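Long-range contact in FYVE, RhoGEF and PH domain-containing protein 5 (Homo sapiens, PDB 3MPX), which activates the small GTPase CDC42 by exchanging its bound GDP for GTP, and mediates CDC42 activation induced by VEGF: residues Leu72-His86 with Gly116-Tyr130. Numbering follows the deposited sequence.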
ATOM      1  N   LEU A  72     -15.142  17.862   8.656  1.00 17.37           N
ATOM      2  CA  LEU A  72     -13.961  18.059   7.802  1.00 17.34           C
ATOM      3  C   LEU A  72     -12.753  18.540   8.634  1.00 22.08           C
ATOM      4  O   LEU A  72     -11.664  17.969   8.534  1.00 21.84           O
ATOM      5  CB  LEU A  72     -14.243  19.075   6.707  1.00 17.43           C
ATOM      6  CG  LEU A  72     -14.847  18.525   5.448  1.00 23.19           C
ATOM      7  CD1 LEU A  72     -15.629  19.605   4.716  1.00 23.27           C
ATOM      8  CD2 LEU A  72     -13.790  17.864   4.572  1.00 26.55           C
ATOM      9  N   ARG A  73     -12.976  19.551   9.494  1.00 17.91           N
ATOM     10  CA  ARG A  73     -11.960  20.110  10.378  1.00 17.49           C
ATOM     11  C   ARG A  73     -11.337  19.068  11.338  1.00 20.12           C
ATOM     12  O   ARG A  73     -10.127  19.135  11.599  1.00 20.21           O
ATOM     13  CB  ARG A  73     -12.558  21.273  11.179  1.00 18.21           C
ATOM     14  CG  ARG A  73     -12.568  22.575  10.421  1.00 25.06           C
ATOM     15  CD  ARG A  73     -12.665  23.733  11.367  1.00 24.46           C
ATOM     16  NE  ARG A  73     -12.566  25.018  10.673  1.00 24.91           N
ATOM     17  CZ  ARG A  73     -13.612  25.748  10.310  1.00 38.83           C
ATOM     18  NH1 ARG A  73     -14.847  25.312  10.539  1.00 30.53           N
ATOM     19  NH2 ARG A  73     -13.435  26.913   9.707  1.00 26.65           N
ATOM     20  N   GLN A  74     -12.160  18.119  11.860  1.00 14.33           N
ATOM     21  CA  GLN A  74     -11.708  17.086  12.805  1.00 13.27           C
ATOM     22  C   GLN A  74     -10.784  16.078  12.112  1.00 17.33           C
ATOM     23  O   GLN A  74      -9.661  15.904  12.555  1.00 16.15           O
ATOM     24  CB  GLN A  74     -12.908  16.411  13.517  1.00 13.49           C
ATOM     25  CG  GLN A  74     -12.624  15.777  14.893  1.00 16.55           C
ATOM     26  CD  GLN A  74     -11.631  16.492  15.803  1.00 34.98           C
ATOM     27  OE1 GLN A  74     -10.544  15.983  16.082  1.00 28.27           O
ATOM     28  NE2 GLN A  74     -11.968  17.676  16.297  1.00 28.83           N
ATOM     29  N   GLY A  75     -11.237  15.511  10.991  1.00 15.41           N
ATOM     30  CA  GLY A  75     -10.487  14.576  10.158  1.00 14.92           C
ATOM     31  C   GLY A  75      -9.226  15.200   9.602  1.00 19.23           C
ATOM     32  O   GLY A  75      -8.188  14.543   9.541  1.00 20.17           O
ATOM     33  N   LEU A  76      -9.283  16.486   9.244  1.00 15.43           N
ATOM     34  CA  LEU A  76      -8.115  17.220   8.726  1.00 14.49           C
ATOM     35  C   LEU A  76      -7.116  17.584   9.811  1.00 14.57           C
ATOM     36  O   LEU A  76      -5.976  17.853   9.475  1.00 12.20           O
ATOM     37  CB  LEU A  76      -8.536  18.497   7.970  1.00 14.42           C
ATOM     38  CG  LEU A  76      -9.026  18.280   6.539  1.00 18.40           C
ATOM     39  CD1 LEU A  76     -10.013  19.320   6.143  1.00 18.63           C
ATOM     40  CD2 LEU A  76      -7.891  18.275   5.582  1.00 19.07           C
ATOM     41  N   SER A  77      -7.524  17.574  11.107  1.00 11.71           N
ATOM     42  CA  SER A  77      -6.635  17.935  12.222  1.00 11.61           C
ATOM     43  C   SER A  77      -5.525  16.905  12.452  1.00 15.30           C
ATOM     44  O   SER A  77      -4.477  17.228  13.018  1.00 15.71           O
ATOM     45  CB  SER A  77      -7.428  18.162  13.501  1.00 15.20           C
ATOM     46  OG  SER A  77      -7.895  16.930  14.017  1.00 28.48           O
ATOM     47  N   GLU A  78      -5.763  15.674  11.997  1.00 10.69           N
ATOM     48  CA  GLU A  78      -4.865  14.542  12.110  1.00 10.00           C
ATOM     49  C   GLU A  78      -3.618  14.670  11.245  1.00 14.75           C
ATOM     50  O   GLU A  78      -2.558  14.191  11.649  1.00 14.53           O
ATOM     51  CB  GLU A  78      -5.626  13.259  11.771  1.00 11.40           C
ATOM     52  CG  GLU A  78      -6.681  12.883  12.804  1.00 23.37           C
ATOM     53  CD  GLU A  78      -6.242  12.957  14.260  1.00 45.70           C
ATOM     54  OE1 GLU A  78      -7.012  13.505  15.083  1.00 54.82           O
ATOM     55  OE2 GLU A  78      -5.123  12.488  14.575  1.00 25.85           O
ATOM     56  N   LEU A  79      -3.727  15.352  10.084  1.00 12.07           N
ATOM     57  CA  LEU A  79      -2.622  15.523   9.135  1.00 11.43           C
ATOM     58  C   LEU A  79      -1.409  16.209   9.761  1.00 12.95           C
ATOM     59  O   LEU A  79      -0.352  15.581   9.704  1.00 11.64           O
ATOM     60  CB  LEU A  79      -3.048  16.207   7.826  1.00 11.38           C
ATOM     61  CG  LEU A  79      -4.202  15.560   7.017  1.00 15.46           C
ATOM     62  CD1 LEU A  79      -4.410  16.302   5.702  1.00 15.13           C
ATOM     63  CD2 LEU A  79      -3.952  14.068   6.737  1.00 16.51           C
ATOM     64  N   PRO A  80      -1.524  17.402  10.433  1.00  9.45           N
ATOM     65  CA  PRO A  80      -0.336  18.013  11.087  1.00  8.02           C
ATOM     66  C   PRO A  80       0.291  17.154  12.202  1.00 12.40           C
ATOM     67  O   PRO A  80       1.520  17.100  12.332  1.00 11.32           O
ATOM     68  CB  PRO A  80      -0.876  19.325  11.653  1.00  9.23           C
ATOM     69  CG  PRO A  80      -2.116  19.598  10.928  1.00 14.61           C
ATOM     70  CD  PRO A  80      -2.708  18.279  10.581  1.00 11.02           C
ATOM     71  N   ALA A  81      -0.559  16.452  12.977  1.00  9.32           N
ATOM     72  CA  ALA A  81      -0.142  15.555  14.049  1.00  9.22           C
ATOM     73  C   ALA A  81       0.673  14.401  13.487  1.00 13.98           C
ATOM     74  O   ALA A  81       1.625  13.964  14.136  1.00 13.90           O
ATOM     75  CB  ALA A  81      -1.362  15.010  14.780  1.00  9.82           C
ATOM     76  N   ILE A  82       0.281  13.893  12.293  1.00 10.68           N
ATOM     77  CA  ILE A  82       0.979  12.799  11.611  1.00 10.45           C
ATOM     78  C   ILE A  82       2.288  13.329  11.061  1.00 15.05           C
ATOM     79  O   ILE A  82       3.319  12.723  11.305  1.00 14.70           O
ATOM     80  CB  ILE A  82       0.103  12.080  10.546  1.00 13.08           C
ATOM     81  CG1 ILE A  82      -1.022  11.273  11.223  1.00 12.08           C
ATOM     82  CG2 ILE A  82       0.944  11.169   9.623  1.00 13.93           C
ATOM     83  CD1 ILE A  82      -2.373  11.215  10.434  1.00 12.84           C
ATOM     84  N   HIS A  83       2.259  14.486  10.389  1.00 14.04           N
ATOM     85  CA  HIS A  83       3.461  15.130   9.857  1.00 15.26           C
ATOM     86  C   HIS A  83       4.569  15.269  10.939  1.00 20.01           C
ATOM     87  O   HIS A  83       5.723  14.899  10.694  1.00 19.55           O
ATOM     88  CB  HIS A  83       3.111  16.492   9.244  1.00 16.63           C
ATOM     89  CG  HIS A  83       4.298  17.234   8.704  1.00 21.48           C
ATOM     90  ND1 HIS A  83       4.474  18.579   8.953  1.00 24.02           N
ATOM     91  CD2 HIS A  83       5.342  16.788   7.962  1.00 24.77           C
ATOM     92  CE1 HIS A  83       5.610  18.912   8.359  1.00 24.15           C
ATOM     93  NE2 HIS A  83       6.171  17.869   7.752  1.00 24.76           N
ATOM     94  N   ASP A  84       4.186  15.748  12.145  1.00 15.96           N
ATOM     95  CA  ASP A  84       5.069  15.960  13.274  1.00 15.31           C
ATOM     96  C   ASP A  84       5.623  14.652  13.778  1.00 20.51           C
ATOM     97  O   ASP A  84       6.821  14.588  14.104  1.00 22.14           O
ATOM     98  CB  ASP A  84       4.343  16.727  14.396  1.00 17.58           C
ATOM     99  CG  ASP A  84       3.982  18.181  14.079  1.00 39.75           C
ATOM    100  OD1 ASP A  84       4.610  18.773  13.155  1.00 43.12           O
ATOM    101  OD2 ASP A  84       3.090  18.741  14.769  1.00 47.02           O
ATOM    102  N   LEU A  85       4.775  13.593  13.795  1.00 15.34           N
ATOM    103  CA  LEU A  85       5.159  12.254  14.244  1.00 14.98           C
ATOM    104  C   LEU A  85       6.287  11.715  13.387  1.00 21.07           C
ATOM    105  O   LEU A  85       7.300  11.266  13.931  1.00 22.73           O
ATOM    106  CB  LEU A  85       3.947  11.289  14.268  1.00 14.83           C
ATOM    107  CG  LEU A  85       4.205   9.776  14.114  1.00 19.57           C
ATOM    108  CD1 LEU A  85       4.809   9.160  15.364  1.00 19.53           C
ATOM    109  CD2 LEU A  85       2.944   9.045  13.711  1.00 21.82           C
ATOM    110  N   HIS A  86       6.130  11.814  12.056  1.00 16.72           N
ATOM    111  CA  HIS A  86       7.078  11.310  11.080  1.00 16.16           C
ATOM    112  C   HIS A  86       8.300  12.215  10.945  1.00 21.48           C
ATOM    113  O   HIS A  86       9.411  11.695  10.754  1.00 21.14           O
ATOM    114  CB  HIS A  86       6.373  11.019   9.759  1.00 16.19           C
ATOM    115  CG  HIS A  86       5.411   9.878   9.907  1.00 19.00           C
ATOM    116  ND1 HIS A  86       5.833   8.564   9.831  1.00 20.62           N
ATOM    117  CD2 HIS A  86       4.104   9.893  10.244  1.00 20.20           C
ATOM    118  CE1 HIS A  86       4.756   7.829  10.054  1.00 19.64           C
ATOM    119  NE2 HIS A  86       3.701   8.584  10.322  1.00 19.87           N
ATOM    120  N   GLY A 116       1.868   8.441  19.164  1.00 26.20           N
ATOM    121  CA  GLY A 116       2.008   9.004  17.827  1.00 25.05           C
ATOM    122  C   GLY A 116       1.184   8.300  16.771  1.00 25.15           C
ATOM    123  O   GLY A 116       0.439   8.949  16.031  1.00 24.13           O
ATOM    124  N   PHE A 117       1.313   6.963  16.709  1.00 19.48           N
ATOM    125  CA  PHE A 117       0.596   6.099  15.784  1.00 18.72           C
ATOM    126  C   PHE A 117      -0.906   6.047  16.126  1.00 22.37           C
ATOM    127  O   PHE A 117      -1.692   5.487  15.363  1.00 22.54           O
ATOM    128  CB  PHE A 117       1.227   4.693  15.754  1.00 20.37           C
ATOM    129  CG  PHE A 117       2.498   4.607  14.936  1.00 21.75           C
ATOM    130  CD1 PHE A 117       2.450   4.468  13.556  1.00 23.73           C
ATOM    131  CD2 PHE A 117       3.745   4.635  15.549  1.00 24.07           C
ATOM    132  CE1 PHE A 117       3.627   4.402  12.800  1.00 24.17           C
ATOM    133  CE2 PHE A 117       4.921   4.572  14.790  1.00 26.17           C
ATOM    134  CZ  PHE A 117       4.850   4.451  13.420  1.00 23.38           C
ATOM    135  N   ASP A 118      -1.315   6.662  17.249  1.00 17.96           N
ATOM    136  CA  ASP A 118      -2.728   6.708  17.626  1.00 16.78           C
ATOM    137  C   ASP A 118      -3.457   7.702  16.751  1.00 16.65           C
ATOM    138  O   ASP A 118      -4.635   7.503  16.467  1.00 17.13           O
ATOM    139  CB  ASP A 118      -2.906   7.007  19.115  1.00 19.10           C
ATOM    140  CG  ASP A 118      -2.691   5.796  20.006  1.00 34.94           C
ATOM    141  OD1 ASP A 118      -3.123   4.678  19.614  1.00 35.86           O
ATOM    142  OD2 ASP A 118      -2.128   5.967  21.113  1.00 42.70           O
ATOM    143  N   HIS A 119      -2.735   8.739  16.267  1.00  9.43           N
ATOM    144  CA  HIS A 119      -3.234   9.729  15.310  1.00  8.14           C
ATOM    145  C   HIS A 119      -3.572   9.028  13.984  1.00  9.14           C
ATOM    146  O   HIS A 119      -4.608   9.325  13.389  1.00  7.66           O
ATOM    147  CB  HIS A 119      -2.216  10.860  15.117  1.00  8.94           C
ATOM    148  CG  HIS A 119      -2.115  11.770  16.305  1.00 11.95           C
ATOM    149  ND1 HIS A 119      -3.170  12.593  16.680  1.00 13.01           N
ATOM    150  CD2 HIS A 119      -1.096  11.950  17.174  1.00 12.86           C
ATOM    151  CE1 HIS A 119      -2.756  13.244  17.746  1.00 11.87           C
ATOM    152  NE2 HIS A 119      -1.512  12.902  18.076  1.00 12.22           N
ATOM    153  N   HIS A 120      -2.717   8.053  13.568  1.00  4.12           N
ATOM    154  CA  HIS A 120      -2.951   7.167  12.425  1.00  3.66           C
ATOM    155  C   HIS A 120      -4.278   6.398  12.604  1.00  9.55           C
ATOM    156  O   HIS A 120      -5.114   6.427  11.707  1.00 10.63           O
ATOM    157  CB  HIS A 120      -1.778   6.180  12.215  1.00  3.53           C
ATOM    158  CG  HIS A 120      -0.712   6.739  11.322  1.00  6.65           C
ATOM    159  ND1 HIS A 120      -0.945   6.975   9.964  1.00  8.36           N
ATOM    160  CD2 HIS A 120       0.536   7.151  11.624  1.00  7.82           C
ATOM    161  CE1 HIS A 120       0.177   7.483   9.490  1.00  7.29           C
ATOM    162  NE2 HIS A 120       1.098   7.600  10.446  1.00  7.68           N
ATOM    163  N   ALA A 121      -4.491   5.781  13.775  1.00  6.62           N
ATOM    164  CA  ALA A 121      -5.698   5.028  14.117  1.00  7.19           C
ATOM    165  C   ALA A 121      -6.937   5.918  14.054  1.00 14.04           C
ATOM    166  O   ALA A 121      -7.958   5.521  13.495  1.00 13.03           O
ATOM    167  CB  ALA A 121      -5.552   4.456  15.509  1.00  8.02           C
ATOM    168  N   THR A 122      -6.819   7.141  14.603  1.00 12.27           N
ATOM    169  CA  THR A 122      -7.859   8.163  14.640  1.00 12.40           C
ATOM    170  C   THR A 122      -8.164   8.657  13.220  1.00 16.43           C
ATOM    171  O   THR A 122      -9.330   8.872  12.897  1.00 17.03           O
ATOM    172  CB  THR A 122      -7.403   9.267  15.600  1.00 24.21           C
ATOM    173  OG1 THR A 122      -7.453   8.736  16.918  1.00 28.20           O
ATOM    174  CG2 THR A 122      -8.260  10.492  15.545  1.00 24.26           C
ATOM    175  N   HIS A 123      -7.116   8.820  12.376  1.00 11.82           N
ATOM    176  CA  HIS A 123      -7.252   9.272  10.992  1.00 10.63           C
ATOM    177  C   HIS A 123      -8.001   8.243  10.178  1.00 10.99           C
ATOM    178  O   HIS A 123      -8.958   8.592   9.500  1.00  8.33           O
ATOM    179  CB  HIS A 123      -5.885   9.569  10.368  1.00 11.81           C
ATOM    180  CG  HIS A 123      -5.953  10.054   8.945  1.00 15.37           C
ATOM    181  ND1 HIS A 123      -5.152   9.500   7.950  1.00 17.31           N
ATOM    182  CD2 HIS A 123      -6.706  11.037   8.400  1.00 16.49           C
ATOM    183  CE1 HIS A 123      -5.442  10.162   6.846  1.00 16.39           C
ATOM    184  NE2 HIS A 123      -6.376  11.092   7.065  1.00 16.58           N
ATOM    185  N   ILE A 124      -7.596   6.965  10.299  1.00  7.99           N
ATOM    186  CA  ILE A 124      -8.186   5.795   9.646  1.00  7.67           C
ATOM    187  C   ILE A 124      -9.685   5.699   9.987  1.00 12.69           C
ATOM    188  O   ILE A 124     -10.487   5.545   9.074  1.00 13.58           O
ATOM    189  CB  ILE A 124      -7.397   4.538  10.119  1.00 11.01           C
ATOM    190  CG1 ILE A 124      -6.120   4.322   9.269  1.00 11.11           C
ATOM    191  CG2 ILE A 124      -8.276   3.291  10.137  1.00 12.45           C
ATOM    192  CD1 ILE A 124      -5.065   3.462   9.899  1.00 12.22           C
ATOM    193  N   LEU A 125     -10.047   5.830  11.294  1.00  8.03           N
ATOM    194  CA  LEU A 125     -11.412   5.729  11.818  1.00  7.42           C
ATOM    195  C   LEU A 125     -12.396   6.708  11.201  1.00 10.88           C
ATOM    196  O   LEU A 125     -13.574   6.368  11.079  1.00 10.07           O
ATOM    197  CB  LEU A 125     -11.453   5.877  13.362  1.00  7.17           C
ATOM    198  CG  LEU A 125     -10.927   4.699  14.200  1.00  9.79           C
ATOM    199  CD1 LEU A 125     -10.742   5.093  15.587  1.00  9.25           C
ATOM    200  CD2 LEU A 125     -11.812   3.485  14.123  1.00 10.82           C
ATOM    201  N   GLN A 126     -11.937   7.907  10.818  1.00  8.32           N
ATOM    202  CA  GLN A 126     -12.818   8.921  10.208  1.00  8.43           C
ATOM    203  C   GLN A 126     -12.478   9.233   8.725  1.00 14.96           C
ATOM    204  O   GLN A 126     -13.158  10.050   8.096  1.00 16.00           O
ATOM    205  CB  GLN A 126     -12.866  10.205  11.058  1.00  8.78           C
ATOM    206  CG  GLN A 126     -11.512  10.828  11.325  1.00 11.43           C
ATOM    207  CD  GLN A 126     -11.533  11.661  12.573  1.00 27.40           C
ATOM    208  OE1 GLN A 126     -12.278  12.652  12.702  1.00 20.77           O
ATOM    209  NE2 GLN A 126     -10.665  11.309  13.495  1.00 23.63           N
ATOM    210  N   PHE A 127     -11.487   8.517   8.163  1.00 12.12           N
ATOM    211  CA  PHE A 127     -10.978   8.647   6.795  1.00 11.76           C
ATOM    212  C   PHE A 127     -12.103   8.775   5.735  1.00 19.78           C
ATOM    213  O   PHE A 127     -12.270   9.852   5.157  1.00 20.61           O
ATOM    214  CB  PHE A 127     -10.042   7.464   6.488  1.00 12.55           C
ATOM    215  CG  PHE A 127      -9.178   7.630   5.270  1.00 13.88           C
ATOM    216  CD1 PHE A 127      -7.903   8.166   5.372  1.00 17.14           C
ATOM    217  CD2 PHE A 127      -9.630   7.223   4.013  1.00 16.26           C
ATOM    218  CE1 PHE A 127      -7.102   8.331   4.230  1.00 18.28           C
ATOM    219  CE2 PHE A 127      -8.832   7.385   2.874  1.00 18.58           C
ATOM    220  CZ  PHE A 127      -7.571   7.927   2.990  1.00 16.78           C
ATOM    221  N   ASP A 128     -12.881   7.703   5.498  1.00 17.61           N
ATOM    222  CA  ASP A 128     -13.937   7.702   4.486  1.00 17.45           C
ATOM    223  C   ASP A 128     -14.988   8.818   4.704  1.00 23.49           C
ATOM    224  O   ASP A 128     -15.503   9.349   3.714  1.00 23.87           O
ATOM    225  CB  ASP A 128     -14.633   6.324   4.397  1.00 18.26           C
ATOM    226  CG  ASP A 128     -13.778   5.117   4.022  1.00 21.00           C
ATOM    227  OD1 ASP A 128     -12.806   5.284   3.251  1.00 20.93           O
ATOM    228  OD2 ASP A 128     -14.137   3.990   4.425  1.00 26.28           O
ATOM    229  N   ARG A 129     -15.291   9.171   5.985  1.00 19.97           N
ATOM    230  CA  ARG A 129     -16.300  10.172   6.369  1.00 19.29           C
ATOM    231  C   ARG A 129     -15.906  11.567   5.895  1.00 22.97           C
ATOM    232  O   ARG A 129     -16.678  12.188   5.162  1.00 22.54           O
ATOM    233  CB  ARG A 129     -16.554  10.153   7.905  1.00 18.84           C
ATOM    234  CG  ARG A 129     -17.789  10.933   8.393  1.00 21.71           C
ATOM    235  N   TYR A 130     -14.725  12.066   6.304  1.00 18.99           N
ATOM    236  CA  TYR A 130     -14.317  13.410   5.906  1.00 19.48           C
ATOM    237  C   TYR A 130     -13.906  13.490   4.426  1.00 24.50           C
ATOM    238  O   TYR A 130     -14.003  14.556   3.817  1.00 23.89           O
ATOM    239  CB  TYR A 130     -13.228  13.969   6.844  1.00 20.87           C
ATOM    240  CG  TYR A 130     -11.790  13.657   6.480  1.00 21.81           C
ATOM    241  CD1 TYR A 130     -11.012  14.580   5.785  1.00 22.97           C
ATOM    242  CD2 TYR A 130     -11.166  12.499   6.946  1.00 22.59           C
ATOM    243  CE1 TYR A 130      -9.675  14.321   5.484  1.00 23.75           C
ATOM    244  CE2 TYR A 130      -9.825  12.232   6.660  1.00 23.31           C
ATOM    245  CZ  TYR A 130      -9.083  13.151   5.930  1.00 27.54           C
ATOM    246  OH  TYR A 130      -7.767  12.915   5.642  1.00 22.39           O
TER
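His86 NE2 and His120 NE2 lie 2.8 Å apart in a nearly straight hydrogen bond (164°) whose donor may be either ring. The rings meet rim to rim with planes at 83°, so neither covers the other. Both histidines are buried; ND1 of His86 is hydrogen-bonded to Glu34 of helix 21-59, so both nitrogens of this ring have partners. Ile82 CG1 sits over the centre of the His120 ring, almost along its normal, while Leu85 CD2 touches the ring's edge.

The second polar bridge involves the partly exposed His119, whose ND1 donates to Glu78 OE2 over 2.9 Å, using the oxygen's syn lone pair. Carboxylate and ring are almost coplanar, and Ala81 CB rests on one face of that ring, 3.6 Å from its centroid. The Glu78 chain bends at chi2, which brings OE2 to His119 ND1 and lays OE1 by Thr122 CG2; the side chain fits as a knob among His119, Thr122, His123 and Gln126.

These pairs join two helices of the DH (RhoGEF) domain's helical bundle, running antiparallel with segment axes approaching to 9.0 Å; helix 162-184 backs His120 and Tyr130.

His123 is a knob in the reverse direction, entering between Gly75, Glu78, Leu79 and Ile82. Its NE2 shares a 2.7 Å hydrogen bond with Tyr130 OH, linking two side chains of helix 117-138. Tyr130, its CG lodged between backbone N and carbonyl carbon (chi1 88°), lays its ring against the backbone at Gly75, whose CA is 4.1 Å from the ring centroid. Beside it, the Gln126 amide is tethered to its own helix through NE2 and Thr122 O, while OE1 lies near Gly75 N but at an angle too poor for a hydrogen bond.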